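Local atomic coordinates of glycosyl hydrolase family 26 (Bacteroides ovatus, PDB entry 4ZXO), a protein that hydrolyses the beta-mannan backbone of polysaccharides such as galactomannan, as a family 26 glycoside hydrolase with a TIM-barrel fold. Residues Ile98-His103 / Ile157-Arg162; Val104-Thr109 / Ser119-Ser124; Leu280-Thr285 / Gln318-Asp323. All coordinates share one frame; numbering follows the deposited sequence.

Contact 1: residues Ile98-His103 / Ile157-Arg162; sequences ISLSWH and IPVVFR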
# COMPACT_ATOMS: atom_id res chain seq x y z
N ILE A 98 -2.95 -6.63 5.58
CA ILE A 98 -1.69 -6.58 4.85
C ILE A 98 -1.82 -5.94 3.50
O ILE A 98 -2.76 -6.21 2.79
CB ILE A 98 -1.11 -8.03 4.67
CG1 ILE A 98 -0.84 -8.70 6.01
CG2 ILE A 98 0.17 -8.04 3.76
CD1 ILE A 98 -1.99 -9.55 6.54
N SER A 99 -0.87 -5.07 3.16
CA SER A 99 -0.79 -4.56 1.80
C SER A 99 0.60 -4.82 1.23
O SER A 99 1.58 -4.90 1.99
CB SER A 99 -1.09 -3.05 1.76
OG SER A 99 -1.07 -2.59 0.41
N LEU A 100 0.69 -5.05 -0.07
CA LEU A 100 2.00 -5.29 -0.71
C LEU A 100 2.18 -4.35 -1.89
O LEU A 100 1.26 -4.28 -2.75
CB LEU A 100 2.10 -6.74 -1.22
CG LEU A 100 2.03 -7.74 -0.07
CD1 LEU A 100 1.89 -9.15 -0.66
CD2 LEU A 100 3.30 -7.71 0.80
N SER A 101 3.30 -3.65 -1.93
CA SER A 101 3.66 -2.90 -3.11
C SER A 101 4.69 -3.69 -3.93
O SER A 101 5.13 -4.76 -3.50
CB SER A 101 4.19 -1.51 -2.73
OG SER A 101 5.12 -1.63 -1.68
N TRP A 102 5.05 -3.18 -5.10
CA TRP A 102 5.94 -3.94 -5.99
C TRP A 102 6.85 -2.99 -6.73
O TRP A 102 6.51 -2.54 -7.86
CB TRP A 102 5.09 -4.76 -7.01
CG TRP A 102 5.88 -5.78 -7.78
CD1 TRP A 102 7.10 -6.33 -7.44
CD2 TRP A 102 5.49 -6.39 -9.01
NE1 TRP A 102 7.49 -7.24 -8.41
CE2 TRP A 102 6.53 -7.29 -9.38
CE3 TRP A 102 4.39 -6.24 -9.84
CZ2 TRP A 102 6.49 -8.05 -10.56
CZ3 TRP A 102 4.32 -7.02 -11.02
CH2 TRP A 102 5.38 -7.94 -11.36
N HIS A 103 7.99 -2.68 -6.12
CA HIS A 103 8.98 -1.88 -6.85
C HIS A 103 9.77 -2.81 -7.80
O HIS A 103 10.94 -3.22 -7.53
CB HIS A 103 9.91 -1.15 -5.87
CG HIS A 103 9.28 0.03 -5.21
ND1 HIS A 103 8.40 -0.07 -4.15
CD2 HIS A 103 9.47 1.36 -5.41
CE1 HIS A 103 8.07 1.15 -3.74
NE2 HIS A 103 8.70 2.03 -4.50
N ILE A 157 -4.54 -15.84 2.86
CA ILE A 157 -4.59 -14.55 3.58
C ILE A 157 -4.85 -13.45 2.58
O ILE A 157 -4.07 -13.29 1.60
CB ILE A 157 -3.29 -14.34 4.32
CG1 ILE A 157 -3.21 -15.40 5.45
CG2 ILE A 157 -3.20 -12.89 4.86
CD1 ILE A 157 -1.80 -15.51 6.01
N PRO A 158 -5.94 -12.68 2.79
CA PRO A 158 -6.23 -11.56 1.87
C PRO A 158 -5.11 -10.53 1.94
O PRO A 158 -4.53 -10.28 3.00
CB PRO A 158 -7.56 -10.97 2.39
CG PRO A 158 -8.16 -12.07 3.18
CD PRO A 158 -6.96 -12.78 3.84
N VAL A 159 -4.80 -9.94 0.80
CA VAL A 159 -3.80 -8.86 0.71
C VAL A 159 -4.32 -7.76 -0.20
O VAL A 159 -5.00 -8.04 -1.18
CB VAL A 159 -2.45 -9.44 0.11
CG1 VAL A 159 -1.51 -8.35 -0.43
CG2 VAL A 159 -1.82 -10.32 1.18
N VAL A 160 -4.04 -6.51 0.15
CA VAL A 160 -4.27 -5.41 -0.79
C VAL A 160 -3.00 -5.22 -1.59
O VAL A 160 -1.99 -4.77 -1.05
CB VAL A 160 -4.66 -4.10 -0.09
CG1 VAL A 160 -4.82 -2.94 -1.12
CG2 VAL A 160 -5.96 -4.32 0.72
N PHE A 161 -3.03 -5.58 -2.87
CA PHE A 161 -1.82 -5.53 -3.71
C PHE A 161 -1.88 -4.22 -4.52
O PHE A 161 -2.94 -3.88 -5.10
CB PHE A 161 -1.80 -6.74 -4.62
CG PHE A 161 -0.61 -6.82 -5.55
CD1 PHE A 161 0.69 -6.62 -5.08
CD2 PHE A 161 -0.80 -7.17 -6.90
CE1 PHE A 161 1.79 -6.69 -5.96
CE2 PHE A 161 0.31 -7.29 -7.77
CZ PHE A 161 1.60 -7.07 -7.29
N ARG A 162 -0.79 -3.46 -4.48
CA ARG A 162 -0.78 -2.08 -4.99
C ARG A 162 0.38 -1.89 -5.95
O ARG A 162 1.34 -1.16 -5.64
CB ARG A 162 -0.65 -1.12 -3.77
CG ARG A 162 -0.83 0.32 -4.09
CD ARG A 162 -0.82 1.14 -2.80
NE ARG A 162 0.45 1.06 -2.09
CZ ARG A 162 1.44 1.97 -2.23
NH1 ARG A 162 1.34 2.96 -3.14
NH2 ARG A 162 2.57 1.85 -1.52
O HOH W 1 -5.05 -8.29 4.79
O HOH W 2 1.04 -0.90 0.05
O HOH W 3 3.76 -0.49 0.39
O HOH W 4 3.90 -0.96 -6.32

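Contact 2: residues Val104-Thr109 / Ser119-Ser124; sequences VRNPKT and STVVAS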
# COMPACT_ATOMS: atom_id res chain seq x y z
N VAL A 104 9.11 -3.15 -8.90
CA VAL A 104 9.61 -4.16 -9.84
C VAL A 104 10.74 -3.59 -10.70
O VAL A 104 10.75 -2.40 -11.07
CB VAL A 104 8.42 -4.65 -10.72
CG1 VAL A 104 7.66 -3.47 -11.40
CG2 VAL A 104 8.77 -5.73 -11.74
N ARG A 105 11.69 -4.48 -10.99
CA ARG A 105 12.82 -4.13 -11.83
C ARG A 105 12.35 -3.72 -13.24
O ARG A 105 11.20 -3.99 -13.67
CB ARG A 105 13.76 -5.35 -11.95
CG ARG A 105 14.34 -5.87 -10.66
CD ARG A 105 15.34 -4.96 -9.97
NE ARG A 105 16.56 -4.78 -10.79
CZ ARG A 105 17.63 -4.11 -10.38
NH1 ARG A 105 17.68 -3.61 -9.18
NH2 ARG A 105 18.67 -3.97 -11.19
N ASN A 106 13.27 -3.08 -13.95
CA ASN A 106 13.02 -2.63 -15.32
C ASN A 106 13.29 -3.81 -16.25
O ASN A 106 14.46 -4.23 -16.37
CB ASN A 106 13.95 -1.46 -15.61
CG ASN A 106 13.72 -0.82 -16.96
OD1 ASN A 106 13.53 -1.50 -17.94
ND2 ASN A 106 13.71 0.49 -17.00
N PRO A 107 12.25 -4.34 -16.92
CA PRO A 107 12.45 -5.57 -17.72
C PRO A 107 13.20 -5.35 -19.03
O PRO A 107 13.65 -6.33 -19.64
CB PRO A 107 11.02 -6.06 -17.99
CG PRO A 107 10.15 -4.79 -17.94
CD PRO A 107 10.83 -3.92 -16.84
N LYS A 108 13.40 -4.09 -19.44
CA LYS A 108 14.11 -3.84 -20.68
C LYS A 108 15.58 -3.50 -20.41
O LYS A 108 16.49 -4.02 -21.08
CB LYS A 108 13.43 -2.71 -21.46
CG LYS A 108 14.07 -2.42 -22.83
CD LYS A 108 13.12 -1.42 -23.53
CE LYS A 108 13.33 -1.31 -25.01
NZ LYS A 108 14.60 -0.69 -25.34
N THR A 109 15.81 -2.62 -19.43
CA THR A 109 17.19 -2.17 -19.16
C THR A 109 17.94 -3.01 -18.17
O THR A 109 19.16 -2.93 -18.13
CB THR A 109 17.22 -0.74 -18.62
OG1 THR A 109 16.71 -0.73 -17.29
CG2 THR A 109 16.37 0.19 -19.49
N SER A 119 12.12 5.31 -22.27
CA SER A 119 10.69 5.57 -22.13
C SER A 119 9.92 4.63 -23.01
O SER A 119 8.77 4.90 -23.36
CB SER A 119 10.36 7.07 -22.45
OG SER A 119 10.99 7.93 -21.49
N THR A 120 10.54 3.51 -23.40
CA THR A 120 9.84 2.52 -24.24
C THR A 120 9.71 1.16 -23.57
O THR A 120 9.46 0.14 -24.24
CB THR A 120 10.53 2.36 -25.63
OG1 THR A 120 11.79 1.70 -25.51
CG2 THR A 120 10.72 3.73 -26.29
N VAL A 121 9.87 1.14 -22.23
CA VAL A 121 9.88 -0.10 -21.50
C VAL A 121 8.51 -0.71 -21.47
O VAL A 121 8.40 -1.92 -21.76
CB VAL A 121 10.42 0.07 -20.08
CG1 VAL A 121 10.42 -1.25 -19.27
CG2 VAL A 121 11.82 0.63 -20.15
N VAL A 122 7.48 0.07 -21.16
CA VAL A 122 6.13 -0.48 -21.14
C VAL A 122 5.76 -1.01 -22.53
O VAL A 122 5.19 -2.09 -22.64
CB VAL A 122 5.10 0.57 -20.63
CG1 VAL A 122 3.69 0.04 -20.68
CG2 VAL A 122 5.45 0.97 -19.19
N ALA A 123 6.08 -0.27 -23.59
CA ALA A 123 5.80 -0.78 -24.93
C ALA A 123 6.39 -2.17 -25.13
O ALA A 123 5.78 -3.02 -25.76
CB ALA A 123 6.32 0.17 -26.01
N SER A 124 7.58 -2.39 -24.61
CA SER A 124 8.26 -3.67 -24.82
C SER A 124 7.60 -4.85 -24.08
O SER A 124 7.90 -6.03 -24.38
CB SER A 124 9.73 -3.58 -24.41
OG SER A 124 9.93 -3.83 -23.03

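Contact 3: residues Leu280-Thr285 / Gln318-Asp323; sequences LWWTGT and QVSADD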
# COMPACT_ATOMS: atom_id res chain seq x y z
N LEU A 280 4.66 17.75 16.95
CA LEU A 280 3.19 17.69 17.00
C LEU A 280 2.60 17.30 15.66
O LEU A 280 1.47 17.65 15.37
CB LEU A 280 2.59 19.03 17.43
CG LEU A 280 2.99 19.51 18.83
CD1 LEU A 280 2.39 20.86 19.11
CD2 LEU A 280 2.50 18.51 19.86
N TRP A 281 3.37 16.58 14.85
CA TRP A 281 2.90 16.32 13.47
C TRP A 281 1.62 15.52 13.43
O TRP A 281 0.72 15.80 12.63
CB TRP A 281 3.94 15.58 12.63
CG TRP A 281 3.58 15.54 11.17
CD1 TRP A 281 3.60 16.59 10.31
CD2 TRP A 281 3.15 14.41 10.42
NE1 TRP A 281 3.20 16.20 9.07
CE2 TRP A 281 2.92 14.86 9.10
CE3 TRP A 281 2.92 13.07 10.74
CZ2 TRP A 281 2.46 14.01 8.09
CZ3 TRP A 281 2.47 12.19 9.70
CH2 TRP A 281 2.27 12.68 8.38
N TRP A 282 1.53 14.51 14.30
CA TRP A 282 0.42 13.54 14.23
C TRP A 282 -0.93 14.17 14.56
O TRP A 282 -1.90 14.01 13.79
CB TRP A 282 0.70 12.36 15.18
CG TRP A 282 2.00 11.72 14.86
CD1 TRP A 282 3.21 11.94 15.45
CD2 TRP A 282 2.25 10.84 13.76
NE1 TRP A 282 4.21 11.23 14.80
CE2 TRP A 282 3.63 10.51 13.78
CE3 TRP A 282 1.43 10.24 12.81
CZ2 TRP A 282 4.22 9.68 12.84
CZ3 TRP A 282 2.01 9.38 11.88
CH2 TRP A 282 3.41 9.12 11.90
N THR A 283 -1.02 14.88 15.70
CA THR A 283 -2.29 15.52 16.04
C THR A 283 -2.43 16.89 15.49
O THR A 283 -3.55 17.41 15.36
CB THR A 283 -2.52 15.64 17.58
OG1 THR A 283 -1.51 16.48 18.18
CG2 THR A 283 -2.48 14.24 18.20
N GLY A 284 -1.32 17.51 15.15
CA GLY A 284 -1.40 18.89 14.72
C GLY A 284 -1.47 19.10 13.23
O GLY A 284 -1.89 20.15 12.78
N THR A 285 -1.02 18.12 12.47
CA THR A 285 -1.08 18.21 10.99
C THR A 285 -1.86 17.05 10.38
O THR A 285 -2.83 17.27 9.67
CB THR A 285 0.34 18.25 10.41
OG1 THR A 285 0.99 19.42 10.92
CG2 THR A 285 0.33 18.39 8.91
N GLN A 318 11.97 9.45 19.97
CA GLN A 318 11.88 10.33 18.81
C GLN A 318 11.01 11.52 19.17
O GLN A 318 10.06 11.35 19.97
CB GLN A 318 11.34 9.56 17.59
CG GLN A 318 11.69 10.21 16.22
CD GLN A 318 10.69 11.29 15.82
OE1 GLN A 318 9.51 11.23 16.23
NE2 GLN A 318 11.13 12.27 14.98
N VAL A 319 11.31 12.71 18.63
CA VAL A 319 10.66 13.93 19.12
C VAL A 319 9.16 13.94 18.97
O VAL A 319 8.49 14.59 19.77
CB VAL A 319 11.24 15.22 18.47
CG1 VAL A 319 12.74 15.41 18.84
CG2 VAL A 319 11.01 15.28 16.97
N SER A 320 8.61 13.17 18.02
CA SER A 320 7.15 13.17 17.83
C SER A 320 6.47 12.02 18.56
O SER A 320 5.27 11.86 18.43
CB SER A 320 6.75 13.10 16.35
OG SER A 320 6.92 11.79 15.76
N ALA A 321 7.22 11.24 19.34
CA ALA A 321 6.62 10.01 19.89
C ALA A 321 5.46 10.22 20.86
O ALA A 321 4.42 9.56 20.73
CB ALA A 321 7.68 9.17 20.57
N ASP A 322 5.60 11.15 21.79
CA ASP A 322 4.49 11.40 22.72
C ASP A 322 3.24 11.82 21.96
O ASP A 322 2.14 11.40 22.29
CB ASP A 322 4.87 12.48 23.73
CG ASP A 322 5.88 12.00 24.73
OD1 ASP A 322 6.03 10.77 24.88
OD2 ASP A 322 6.51 12.86 25.39
N ASP A 323 3.41 12.63 20.91
CA ASP A 323 2.24 13.09 20.16
C ASP A 323 1.63 11.93 19.35
O ASP A 323 0.42 11.90 19.14
CB ASP A 323 2.62 14.25 19.22
CG ASP A 323 1.42 14.83 18.53
OD1 ASP A 323 0.57 15.39 19.22
OD2 ASP A 323 1.36 14.75 17.27

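Contact 1: residues Ile98-His103 / Ile157-Arg162
With its hydroxyl anti to the backbone N (chi1 -177°), Ser99 turns OG onto the carbonyl of its strand partner Val160, and in Phe161 the same choice (chi1 180°) sets CG beside its own carbonyl carbon. The Phe161 ring comes near Leu100, CD1 facing CB, and near Trp102. Ser99 OG donates to Val160 O at 2.8 Å, while Leu100 N reaches the same Val160 O at 2.9 Å from the opposite face of the carbonyl plane, so two donors grip one oxygen. Val160 N to Ile98 O and Arg162 N to Leu100 O complete the parallel pairing. On the face bearing Leu100 and Phe161, Leu100 crosses Val159 at about a right angle, CD1 lying 3.5 Å from Val159 CG1. Farther on, Trp102 CE3 meets the edge of the Phe161 ring, 3.9 Å from CZ, and both aromatic side chains touch Val142 of helix 132-147. Ser99, Val160 and Arg162 share the other face, where a water donates to Ser99 OG and accepts from Arg162 NE at 3.0 Å. A second in-plane water links the guanidinium to Ser101 OG, which also bonds Asp64; salt bridges from Arg162 to Asp235 and Glu270 probably fix the guanidinium further. Parallel neighbouring strands, one face turned to the barrel interior and the other covered by helices, are characteristic of the TIM barrel.

Contact 2: residues Val104-Thr109 / Ser119-Ser124
Val121 sets both of its methyls against the amide of Asn106, an amide whose oxygen is already engaged by two backbone N-H groups of its own segment. CG1 of Val121 lies 3.4 Å from Asn106 OD1, and CG2 approaches the same amide near both OD1 and ND2. Within 104-109, Lys108 N donates to Asn106 OD1 in the carbonyl plane, forming an Asx turn, while Thr109 N reaches Asn106 OD1 at 2.9 Å from above that plane, its N-H nearly straight at 174°. This double grip defines an Asx motif and probably holds the amide still where the valine packs on it. With CG1 anti to the backbone N (chi1 179°), Val121 also brings that methyl against the Pro107 ring, 3.6 Å from CD. Beside this apolar patch, Lys108 runs extended until its last torsion, its CB 3.9 Å from Val121 CG2 and its aliphatic chain passing Ser124 OG. Its CE lies 3.4 Å from Thr120 OG1, and beyond it NZ forms a salt bridge with Asp118, whose carboxylate also bonds Thr120 OG1. Ser124 OG turns back to its own helix, donating to Val121 O at 2.8 Å on a lone pair. The contact thus closes the loop after strand 97-101 onto the start of the short, weakly bonded helix 121-125; Trp138 of helix 132-147 touches Pro107, and Val122 packs on helix 181-197.

Contact 3: residues Leu280-Thr285 / Gln318-Asp323
Leu280 and Asp323 meet where two helix beginnings come together: Leu280 is the N-cap of helix 281-290, and Asp323 lies in the first turn of helix 321-328, three residues after its N-cap Ser320. The carboxylate of one helix start meets the first turn of the other, on the periphery of the TIM-barrel fold. Leu280 crosses the acid at about a right angle, its CD2 3.7 Å from Asp323 OD1. Trp281 turns its ring away from Asp323, and its NE1 bonds Gln238; its CE3 lies over the centre of the Trp282 ring, 3.7 Å above the plane. The indole of Trp282 extends toward Ser320. There Trp282 NE1 donates to Ser320 OG at 2.9 Å, with the oxygen in the ring plane. Ser320 OG in turn donates to Gln318 OE1 at 2.7 Å, so the hydroxyl both accepts and donates and the bonds run as a relay from indole to amide. Ser320 N also reaches Gln318 OE1, from above the amide plane, while Gln318 NE2 bonds Ile276 O and Tyr311 OH. Phe324 and Phe327, from later in helix 321-328, pack against the Trp282 ring. Thr283 takes hold of both carboxylate oxygens. Its backbone N donates to Asp323 OD2 at 2.9 Å, nearly straight at 167°, on the syn side and slightly out of the carboxylate plane. The positive end of the helix dipole would be expected to stabilise the negative charge. Asp323 has CG anti to the backbone N (chi1 -175°), directing the carboxylate to this turn, where Thr283 OG1 donates to the syn lone pair of Asp323 OD1 at 2.6 Å.

Along the chain, contact 2 is nested within the loop that contact 1 closes, and contact 3 follows both. Residues 98-103 run directly into 104-109, leading from barrel strand 97-101 to the outlying helix 121-125, and the centres of contacts 1 and 2 are about 22 Å apart. Contact 1 lies near the middle of the molecule, in the parallel sheet. Contacts 2 and 3 lie on opposite sides of the chain's centre, their own centres about 40 Å apart, and contact 3 joins helices 281-290 and 321-328. One polypeptide thus runs from the barrel core through an outlying loop to the helical periphery late in the chain, on the opposite side.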